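Local coordinates for malonyl CoA-acyl carrier protein transacylase (Burkholderia pseudomallei, PDB 3G87) that probably transfers the malonyl group from malonyl-CoA to the holo acyl carrier protein, releasing free CoA, at residues S166-A169 with H170-A173; E141-L144 with D145-L149; A118-M121 with S122-R125; M10-G13 with Q14-A18. All coordinates share one frame; numbering follows the deposited sequence.

Contact 1. Residues S166-A169 with H170-A173; sequences SGPA and HEIA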
loop_
_atom_site.group_PDB
_atom_site.type_symbol
_atom_site.label_atom_id
_atom_site.label_comp_id
_atom_site.label_asym_id
_atom_site.label_seq_id
_atom_site.Cartn_x
_atom_site.Cartn_y
_atom_site.Cartn_z
ATOM N N SER A 166 -0.307 13.565 6.126
ATOM C CA SER A 166 -0.500 13.110 7.450
ATOM C C SER A 166 0.233 13.947 8.430
ATOM O O SER A 166 1.181 14.575 8.112
ATOM C CB SER A 166 -0.245 11.593 7.606
ATOM O OG SER A 166 1.034 11.256 7.350
ATOM N N GLY A 167 -0.290 13.947 9.636
ATOM C CA GLY A 167 0.212 14.683 10.762
ATOM C C GLY A 167 -0.663 14.552 11.963
ATOM O O GLY A 167 -1.510 13.719 11.990
ATOM N N PRO A 168 -0.466 15.389 12.966
ATOM C CA PRO A 168 -1.374 15.381 14.109
ATOM C C PRO A 168 -2.800 15.678 13.715
ATOM O O PRO A 168 -3.031 16.475 12.852
ATOM C CB PRO A 168 -0.824 16.462 15.008
ATOM C CG PRO A 168 0.465 16.705 14.550
ATOM C CD PRO A 168 0.534 16.428 13.116
ATOM N N ALA A 169 -3.722 15.001 14.341
ATOM C CA ALA A 169 -5.142 15.087 14.045
ATOM C C ALA A 169 -5.680 16.509 13.895
ATOM O O ALA A 169 -6.422 16.814 12.955
ATOM C CB ALA A 169 -5.939 14.307 15.130
ATOM N N HIS A 170 -5.308 17.390 14.814
ATOM C CA HIS A 170 -5.801 18.774 14.768
ATOM C C HIS A 170 -5.291 19.561 13.553
ATOM O O HIS A 170 -6.050 20.362 12.969
ATOM C CB HIS A 170 -5.532 19.470 16.101
ATOM C CG HIS A 170 -4.088 19.762 16.367
ATOM N ND1 HIS A 170 -3.499 20.967 16.027
ATOM C CD2 HIS A 170 -3.126 19.032 16.990
ATOM C CE1 HIS A 170 -2.226 20.951 16.396
ATOM N NE2 HIS A 170 -1.972 19.785 16.977
ATOM N N GLU A 171 -4.067 19.256 13.117
ATOM C CA GLU A 171 -3.448 19.895 11.951
ATOM C C GLU A 171 -4.138 19.396 10.750
ATOM O O GLU A 171 -4.567 20.174 9.867
ATOM C CB GLU A 171 -1.962 19.610 11.873
ATOM C CG GLU A 171 -1.161 20.386 12.935
ATOM C CD GLU A 171 0.370 20.441 12.707
ATOM O OE1 GLU A 171 0.907 19.884 11.715
ATOM O OE2 GLU A 171 1.063 21.060 13.553
ATOM N N ILE A 172 -4.329 18.088 10.703
ATOM C CA ILE A 172 -5.050 17.550 9.574
ATOM C C ILE A 172 -6.462 18.186 9.549
ATOM O O ILE A 172 -6.977 18.511 8.471
ATOM C CB ILE A 172 -5.095 16.009 9.580
ATOM C CG1 ILE A 172 -3.697 15.404 9.248
ATOM C CG2 ILE A 172 -6.171 15.527 8.650
ATOM C CD1 ILE A 172 -3.198 15.491 7.751
ATOM N N ALA A 173 -7.078 18.365 10.701
ATOM C CA ALA A 173 -8.375 18.970 10.846
ATOM C C ALA A 173 -8.399 20.415 10.336
ATOM O O ALA A 173 -9.201 20.777 9.537
ATOM C CB ALA A 173 -8.773 18.908 12.278
#
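The His170 imidazole meets CB of Pro168 obliquely. CD2 and NE2 of His170 both lie 4.0 Å from Pro168 CB. The ring reaches back to Pro168 because His170 CG sits between its own backbone N and carbonyl carbon (chi1 70°). The carboxylate of Glu171 is the second flat group. Its OE1 lies 3.7 Å from Pro168 CD, a packing contact of an extended side chain that runs obliquely past the proline ring. The same OE1 is hydrogen-bonded to the backbone N of Asp151 and the hydroxyl of Thr152. Ile172 points back to the strand end. Its CD1 packs 3.6 Å from Ser166 CA, and its CG1 is near the backbone N of Gly167. Ala128 and Ala130 of strand 127-133 also touch Ile172. The backbone bonds start the helix. Pro168 is the N-cap residue, and its O takes a nearly straight bond from Ile172 N at 3.0 Å (171°). A weak one comes from Glu171 N. Ala173 N bonds to Ala169 O at 2.8 Å. The chemistry is therefore split. Main-chain bonds make the turn from strand 162-168 into helix 169-175, Ile172 packs by carbon contacts on the strand end and on strand 127-133, and Glu171 ties the turn to the loop at Asp151 and Thr152.

Contact 2. Residues E141-L144 with D145-L149; sequences ERTL and DEHGL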
loop_
_atom_site.group_PDB
_atom_site.type_symbol
_atom_site.label_atom_id
_atom_site.label_comp_id
_atom_site.label_asym_id
_atom_site.label_seq_id
_atom_site.Cartn_x
_atom_site.Cartn_y
_atom_site.Cartn_z
ATOM N N GLU A 141 2.833 21.938 0.248
ATOM C CA GLU A 141 3.890 22.215 1.203
ATOM C C GLU A 141 3.948 23.655 1.607
ATOM O O GLU A 141 4.138 23.926 2.780
ATOM C CB GLU A 141 5.241 21.678 0.737
ATOM C CG GLU A 141 5.234 20.142 0.656
ATOM C CD GLU A 141 6.506 19.548 0.057
ATOM O OE1 GLU A 141 7.179 20.214 -0.759
ATOM O OE2 GLU A 141 6.817 18.393 0.409
ATOM N N ARG A 142 3.700 24.565 0.668
ATOM C CA ARG A 142 3.699 26.017 0.950
ATOM C C ARG A 142 2.525 26.327 1.853
ATOM O O ARG A 142 2.665 26.991 2.896
ATOM C CB ARG A 142 3.538 26.830 -0.335
ATOM C CG ARG A 142 3.883 28.322 -0.203
ATOM C CD ARG A 142 3.889 29.141 -1.538
ATOM N NE ARG A 142 2.830 28.745 -2.468
ATOM C CZ ARG A 142 1.510 28.871 -2.254
ATOM N NH1 ARG A 142 1.020 29.407 -1.127
ATOM N NH2 ARG A 142 0.657 28.432 -3.193
ATOM N N THR A 143 1.363 25.830 1.455
ATOM C CA THR A 143 0.158 26.073 2.199
ATOM C C THR A 143 0.303 25.581 3.632
ATOM O O THR A 143 0.014 26.327 4.532
ATOM C CB THR A 143 -0.992 25.421 1.530
ATOM O OG1 THR A 143 -1.186 26.088 0.285
ATOM C CG2 THR A 143 -2.251 25.534 2.417
ATOM N N LEU A 144 0.796 24.358 3.817
ATOM C CA LEU A 144 1.074 23.830 5.158
ATOM C C LEU A 144 2.036 24.734 5.921
ATOM O O LEU A 144 1.769 25.007 7.088
ATOM C CB LEU A 144 1.624 22.367 5.148
ATOM C CG LEU A 144 0.775 21.308 4.431
ATOM C CD1 LEU A 144 1.616 20.036 4.204
ATOM C CD2 LEU A 144 -0.513 21.002 5.230
ATOM N N ASP A 145 3.130 25.195 5.328
ATOM C CA ASP A 145 4.013 26.132 6.002
ATOM C C ASP A 145 3.341 27.419 6.416
ATOM O O ASP A 145 3.512 27.833 7.502
ATOM C CB ASP A 145 5.262 26.529 5.191
ATOM C CG ASP A 145 6.158 25.380 4.816
ATOM O OD1 ASP A 145 6.334 24.446 5.526
ATOM O OD2 ASP A 145 6.724 25.434 3.766
ATOM N N GLU A 146 2.588 28.027 5.514
ATOM C CA GLU A 146 1.996 29.328 5.715
ATOM C C GLU A 146 1.032 29.384 6.863
ATOM O O GLU A 146 0.864 30.401 7.453
ATOM C CB GLU A 146 1.288 29.840 4.464
ATOM C CG GLU A 146 2.154 30.475 3.455
ATOM C CD GLU A 146 1.592 30.452 2.091
ATOM O OE1 GLU A 146 0.500 30.026 1.922
ATOM O OE2 GLU A 146 2.223 30.891 1.178
ATOM N N HIS A 147 0.418 28.260 7.156
ATOM C CA HIS A 147 -0.534 28.144 8.204
ATOM C C HIS A 147 -0.045 27.388 9.409
ATOM O O HIS A 147 -0.805 26.899 10.129
ATOM C CB HIS A 147 -1.821 27.547 7.654
ATOM C CG HIS A 147 -2.421 28.342 6.547
ATOM N ND1 HIS A 147 -3.394 29.277 6.751
ATOM C CD2 HIS A 147 -2.144 28.382 5.237
ATOM C CE1 HIS A 147 -3.707 29.847 5.619
ATOM N NE2 HIS A 147 -2.959 29.322 4.684
ATOM N N GLY A 148 1.242 27.287 9.616
ATOM C CA GLY A 148 1.775 26.644 10.855
ATOM C C GLY A 148 1.437 25.158 11.086
ATOM O O GLY A 148 1.485 24.655 12.233
ATOM N N LEU A 149 1.159 24.433 10.024
ATOM C CA LEU A 149 1.025 23.005 10.099
ATOM C C LEU A 149 2.384 22.307 10.017
ATOM O O LEU A 149 2.720 21.695 9.048
ATOM C CB LEU A 149 0.073 22.525 9.043
ATOM C CG LEU A 149 -1.232 23.280 9.021
ATOM C CD1 LEU A 149 -2.184 22.726 8.064
ATOM C CD2 LEU A 149 -1.856 23.376 10.354
HETATM O O HOH W 1 5.252 21.909 4.434
HETATM O O HOH W 2 -2.758 28.768 1.610
#
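Arg142 and Glu146, one helical turn apart, form the salt bridge of this contact. Arg142 NH1 donates to Glu146 OE2 at 3.0 Å. The oxygen lies near the guanidinium plane, at its edge, and is approached on its syn side, 25° out of the carboxylate plane. The two planes are 41° apart, and one nitrogen, Arg142 NH1, faces both oxygens, with Glu146 OE1 at 3.2 Å. Arg142 CG lies opposite its backbone N (chi1 -165°), and a bend at chi3 brings the edge of the guanidinium to Glu146. The apolar part is the buried pair Leu144 and Leu149. Leu144 CD2 meets Leu149 CD1 at 3.7 Å, with the side chains crossing at about a right angle. Leu178 and helix 169-175 also touch Leu149. Two waters add polar links. One donates to both Glu141 O and Asp145 OD1. The other bonds to His147 NE2 and gives a weak bond to Thr143 OG1, whose stronger partner is Gln139 O. At the His147 ring edge, CD2 makes a close carbon-to-oxygen approach to Thr143 O, 3.1 Å. Main-chain bonds run from Asp145 N to Glu141 O, Glu146 N to Arg142 O and His147 N to Thr143 O. The last turn closes differently: Leu149 N reaches Leu144 O at 3.1 Å and Gly148 N reaches Asp145 O. With Gly148 at positive phi as C-prime residue, this is a Schellman motif ending helix 137-146.

Contact 3. Residues A118-M121 with S122-R125; sequences AELM and SQAR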
loop_
_atom_site.group_PDB
_atom_site.type_symbol
_atom_site.label_atom_id
_atom_site.label_comp_id
_atom_site.label_asym_id
_atom_site.label_seq_id
_atom_site.Cartn_x
_atom_site.Cartn_y
_atom_site.Cartn_z
ATOM N N ALA A 118 0.534 -4.293 11.375
ATOM C CA ALA A 118 -0.789 -3.787 11.547
ATOM C C ALA A 118 -1.093 -3.517 12.992
ATOM O O ALA A 118 -1.658 -2.517 13.299
ATOM C CB ALA A 118 -1.804 -4.712 10.927
ATOM N N GLU A 119 -0.672 -4.407 13.865
ATOM C CA GLU A 119 -0.764 -4.169 15.315
ATOM C C GLU A 119 -0.011 -2.924 15.751
ATOM O O GLU A 119 -0.608 -2.080 16.434
ATOM C CB GLU A 119 -0.299 -5.386 16.115
ATOM C CG GLU A 119 -0.203 -5.130 17.597
ATOM C CD GLU A 119 -1.518 -4.676 18.245
ATOM O OE1 GLU A 119 -2.590 -5.087 17.780
ATOM O OE2 GLU A 119 -1.487 -3.899 19.239
ATOM N N LEU A 120 1.264 -2.771 15.354
ATOM C CA LEU A 120 2.015 -1.573 15.790
ATOM C C LEU A 120 1.403 -0.269 15.227
ATOM O O LEU A 120 1.228 0.752 15.957
ATOM C CB LEU A 120 3.501 -1.642 15.418
ATOM C CG LEU A 120 4.264 -2.825 15.992
ATOM C CD1 LEU A 120 5.494 -3.134 15.122
ATOM C CD2 LEU A 120 4.656 -2.565 17.447
ATOM N N MET A 121 1.098 -0.270 13.934
ATOM C CA MET A 121 0.542 0.921 13.362
ATOM C C MET A 121 -0.769 1.306 14.062
ATOM O O MET A 121 -1.023 2.486 14.289
ATOM C CB MET A 121 0.377 0.782 11.849
ATOM C CG MET A 121 1.714 0.914 11.122
ATOM S SD MET A 121 1.597 0.495 9.385
ATOM C CE MET A 121 0.197 1.522 8.781
ATOM N N SER A 122 -1.552 0.339 14.487
ATOM C CA SER A 122 -2.755 0.596 15.263
ATOM C C SER A 122 -2.618 1.233 16.640
ATOM O O SER A 122 -3.549 1.745 17.131
ATOM C CB SER A 122 -3.625 -0.642 15.338
ATOM O OG SER A 122 -3.404 -1.410 16.468
ATOM N N GLN A 123 -1.446 1.188 17.220
ATOM C CA GLN A 123 -1.126 1.779 18.494
ATOM C C GLN A 123 -0.911 3.260 18.430
ATOM O O GLN A 123 -1.062 3.914 19.407
ATOM C CB GLN A 123 0.116 1.099 19.107
ATOM C CG GLN A 123 -0.097 -0.337 19.434
ATOM C CD GLN A 123 1.118 -1.145 19.722
ATOM O OE1 GLN A 123 2.174 -0.652 19.915
ATOM N NE2 GLN A 123 0.938 -2.398 19.810
ATOM N N ALA A 124 -0.559 3.790 17.269
ATOM C CA ALA A 124 -0.447 5.212 17.046
ATOM C C ALA A 124 -1.718 5.953 17.401
ATOM O O ALA A 124 -2.725 5.701 16.850
ATOM C CB ALA A 124 -0.081 5.500 15.599
ATOM N N ARG A 125 -1.646 6.880 18.330
ATOM C CA ARG A 125 -2.790 7.682 18.670
ATOM C C ARG A 125 -2.579 9.057 18.178
ATOM O O ARG A 125 -1.497 9.443 17.919
ATOM C CB ARG A 125 -2.993 7.768 20.152
ATOM C CG ARG A 125 -3.501 6.549 20.750
ATOM C CD ARG A 125 -4.862 6.283 20.409
ATOM N NE ARG A 125 -5.174 4.967 20.910
ATOM C CZ ARG A 125 -5.538 3.954 20.145
ATOM N NH1 ARG A 125 -5.638 4.133 18.844
ATOM N NH2 ARG A 125 -5.801 2.785 20.689
HETATM O O HOH W 3 -3.663 4.247 14.419
#
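Glu119 and Gln123 are joined by a side-chain hydrogen bond along the helix. Gln123 NE2 donates to Glu119 OE2 at 2.9 Å, and the bond is nearly straight (167°). The carboxylate oxygen uses its anti lone pair and lies in the amide plane of Gln123. The two side chains cross at about a right angle, with their planes 58° apart. Glu119 reaches this position by a bend at chi2 (58°), while Gln123 stays extended. On the same helical turn, Ser122 OG donates to Glu119 O at 2.9 Å. The same oxygen takes a weak bond from Gln123 N. Leu120 CD2 is 4.0 Å from Gln123 OE1. Behind these side chains the backbone is changing its pattern. Ser122 N still bonds to Ala118 O, four residues back. Gln123 N then bonds to Leu120 O at 3.0 Å, and Ala124 N to Met121 O at 3.3 Å. These two bonds span three residues instead of four, and their donors stand above the carbonyl planes. A water donates to Met121 O and Ala124 O and bridges this end. The contact lies at the C-terminal end of helix 107-123. Ala118, Met121 and Ser122 face helix 59-81, Leu120 packs on Ala203, Ala206 and Phe207 of helix 201-211, and the chain then runs on to strand 127-133.

Contact 4. Residues M10-G13 with Q14-A18; sequences MFPG and QGSQA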
loop_
_atom_site.group_PDB
_atom_site.type_symbol
_atom_site.label_atom_id
_atom_site.label_comp_id
_atom_site.label_asym_id
_atom_site.label_seq_id
_atom_site.Cartn_x
_atom_site.Cartn_y
_atom_site.Cartn_z
ATOM N N MET A 10 0.201 -5.491 -9.587
ATOM C CA MET A 10 0.065 -4.477 -8.582
ATOM C C MET A 10 -1.023 -4.757 -7.554
ATOM O O MET A 10 -2.042 -5.240 -7.876
ATOM C CB MET A 10 -0.018 -3.074 -9.206
ATOM C CG MET A 10 -1.242 -2.683 -9.965
ATOM S SD MET A 10 -1.052 -1.165 -10.792
ATOM C CE MET A 10 -2.647 -0.916 -11.362
ATOM N N PHE A 11 -0.734 -4.485 -6.305
ATOM C CA PHE A 11 -1.571 -4.834 -5.166
ATOM C C PHE A 11 -1.989 -3.635 -4.337
ATOM O O PHE A 11 -1.186 -2.894 -3.946
ATOM C CB PHE A 11 -0.870 -5.871 -4.309
ATOM C CG PHE A 11 -0.353 -7.029 -5.081
ATOM C CD1 PHE A 11 -1.112 -8.150 -5.256
ATOM C CD2 PHE A 11 0.890 -6.984 -5.658
ATOM C CE1 PHE A 11 -0.653 -9.169 -5.955
ATOM C CE2 PHE A 11 1.339 -7.997 -6.381
ATOM C CZ PHE A 11 0.581 -9.106 -6.508
ATOM N N PRO A 12 -3.281 -3.483 -4.117
ATOM C CA PRO A 12 -3.815 -2.355 -3.390
ATOM C C PRO A 12 -3.557 -2.389 -1.883
ATOM O O PRO A 12 -3.270 -3.378 -1.329
ATOM C CB PRO A 12 -5.289 -2.438 -3.718
ATOM C CG PRO A 12 -5.549 -3.749 -3.982
ATOM C CD PRO A 12 -4.361 -4.360 -4.546
ATOM N N GLY A 13 -3.630 -1.230 -1.289
ATOM C CA GLY A 13 -3.550 -1.005 0.124
ATOM C C GLY A 13 -4.776 -0.434 0.803
ATOM O O GLY A 13 -5.856 -0.488 0.326
ATOM N N GLN A 14 -4.536 0.141 1.959
ATOM C CA GLN A 14 -5.561 0.697 2.831
ATOM C C GLN A 14 -6.480 1.679 2.126
ATOM O O GLN A 14 -6.046 2.549 1.431
ATOM C CB GLN A 14 -4.950 1.367 4.059
ATOM C CG GLN A 14 -5.807 2.444 4.560
ATOM C CD GLN A 14 -5.138 3.475 5.367
ATOM O OE1 GLN A 14 -4.688 3.214 6.465
ATOM N NE2 GLN A 14 -5.124 4.701 4.867
ATOM N N GLY A 15 -7.761 1.485 2.328
ATOM C CA GLY A 15 -8.774 2.206 1.634
ATOM C C GLY A 15 -9.487 1.461 0.569
ATOM O O GLY A 15 -10.510 1.870 0.174
ATOM N N SER A 16 -8.924 0.382 0.085
ATOM C CA SER A 16 -9.542 -0.370 -0.993
ATOM C C SER A 16 -10.399 -1.509 -0.503
ATOM O O SER A 16 -11.085 -2.105 -1.256
ATOM C CB SER A 16 -8.525 -0.826 -2.050
ATOM O OG SER A 16 -7.548 -1.660 -1.539
ATOM N N GLN A 17 -10.329 -1.788 0.773
ATOM C CA GLN A 17 -11.064 -2.938 1.354
ATOM C C GLN A 17 -12.550 -2.601 1.429
ATOM O O GLN A 17 -12.914 -1.433 1.465
ATOM C CB GLN A 17 -10.531 -3.250 2.761
ATOM C CG GLN A 17 -11.020 -2.301 3.858
ATOM C CD GLN A 17 -10.349 -0.897 3.824
ATOM O OE1 GLN A 17 -9.317 -0.704 3.187
ATOM N NE2 GLN A 17 -10.950 0.079 4.524
ATOM N N ALA A 18 -13.402 -3.615 1.469
ATOM C CA ALA A 18 -14.858 -3.429 1.515
ATOM C C ALA A 18 -15.445 -4.764 1.942
ATOM O O ALA A 18 -14.949 -5.828 1.537
ATOM C CB ALA A 18 -15.407 -3.104 0.112
#
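Gly13 and Ser16 close a type II beta turn, with Gln14 and Gly15 at its corners. Ser16 N donates to Gly13 O at 3.2 Å, in the carbonyl plane. Gly15 has a positive phi (105°), where a side chain would press on the carbonyl oxygen before it. The turn bends the chain two residues beyond strand 6-11. Ser16 carries the side-chain contact. Its hydroxyl donates to the same Gly13 O at 2.8 Å, again in the carbonyl plane. A chi1 of 61° folds OG back towards that oxygen. Ser16 OG also packs against the proline ring, 3.2 Å from Pro12 CB. Gln17 adds a further bond: its OE1 accepts a hydrogen bond from Gly15 N at 2.8 Å, using an in-plane lone pair. Leu66 of helix 59-81 touches both Ser16 and Gln17. Nearby, Pro12 O is held by the side-chain amide of Asn70. Two donors from one residue thus grip Gly13 O, and Gln17 takes up the N-H of Gly15. This is consistent with a well-fixed turn. Gly13 lies near, without touching, Gly90, Ser92 and Gly94, whose sequence fits a possible nucleophile elbow.

From the N terminus, contact 4 comes first, turning the chain as it leaves strand 6-11 of the parallel sheet. Contact 3 follows at the end of helix 107-123, where the chain heads for strand 127-133 of the antiparallel sheet. Contact 2 ends helix 137-146, and contact 1 leads from strand 162-168 of that same sheet into helix 169-175. Each closes a short local turn. They lie in series, and none nests in or crosses another. Only contacts 1 and 2 touch, where Glu171 packs on Gly148 and Leu149. Contacts 3 and 4 come within about 6 Å at their nearest atoms, both beside helix 59-81.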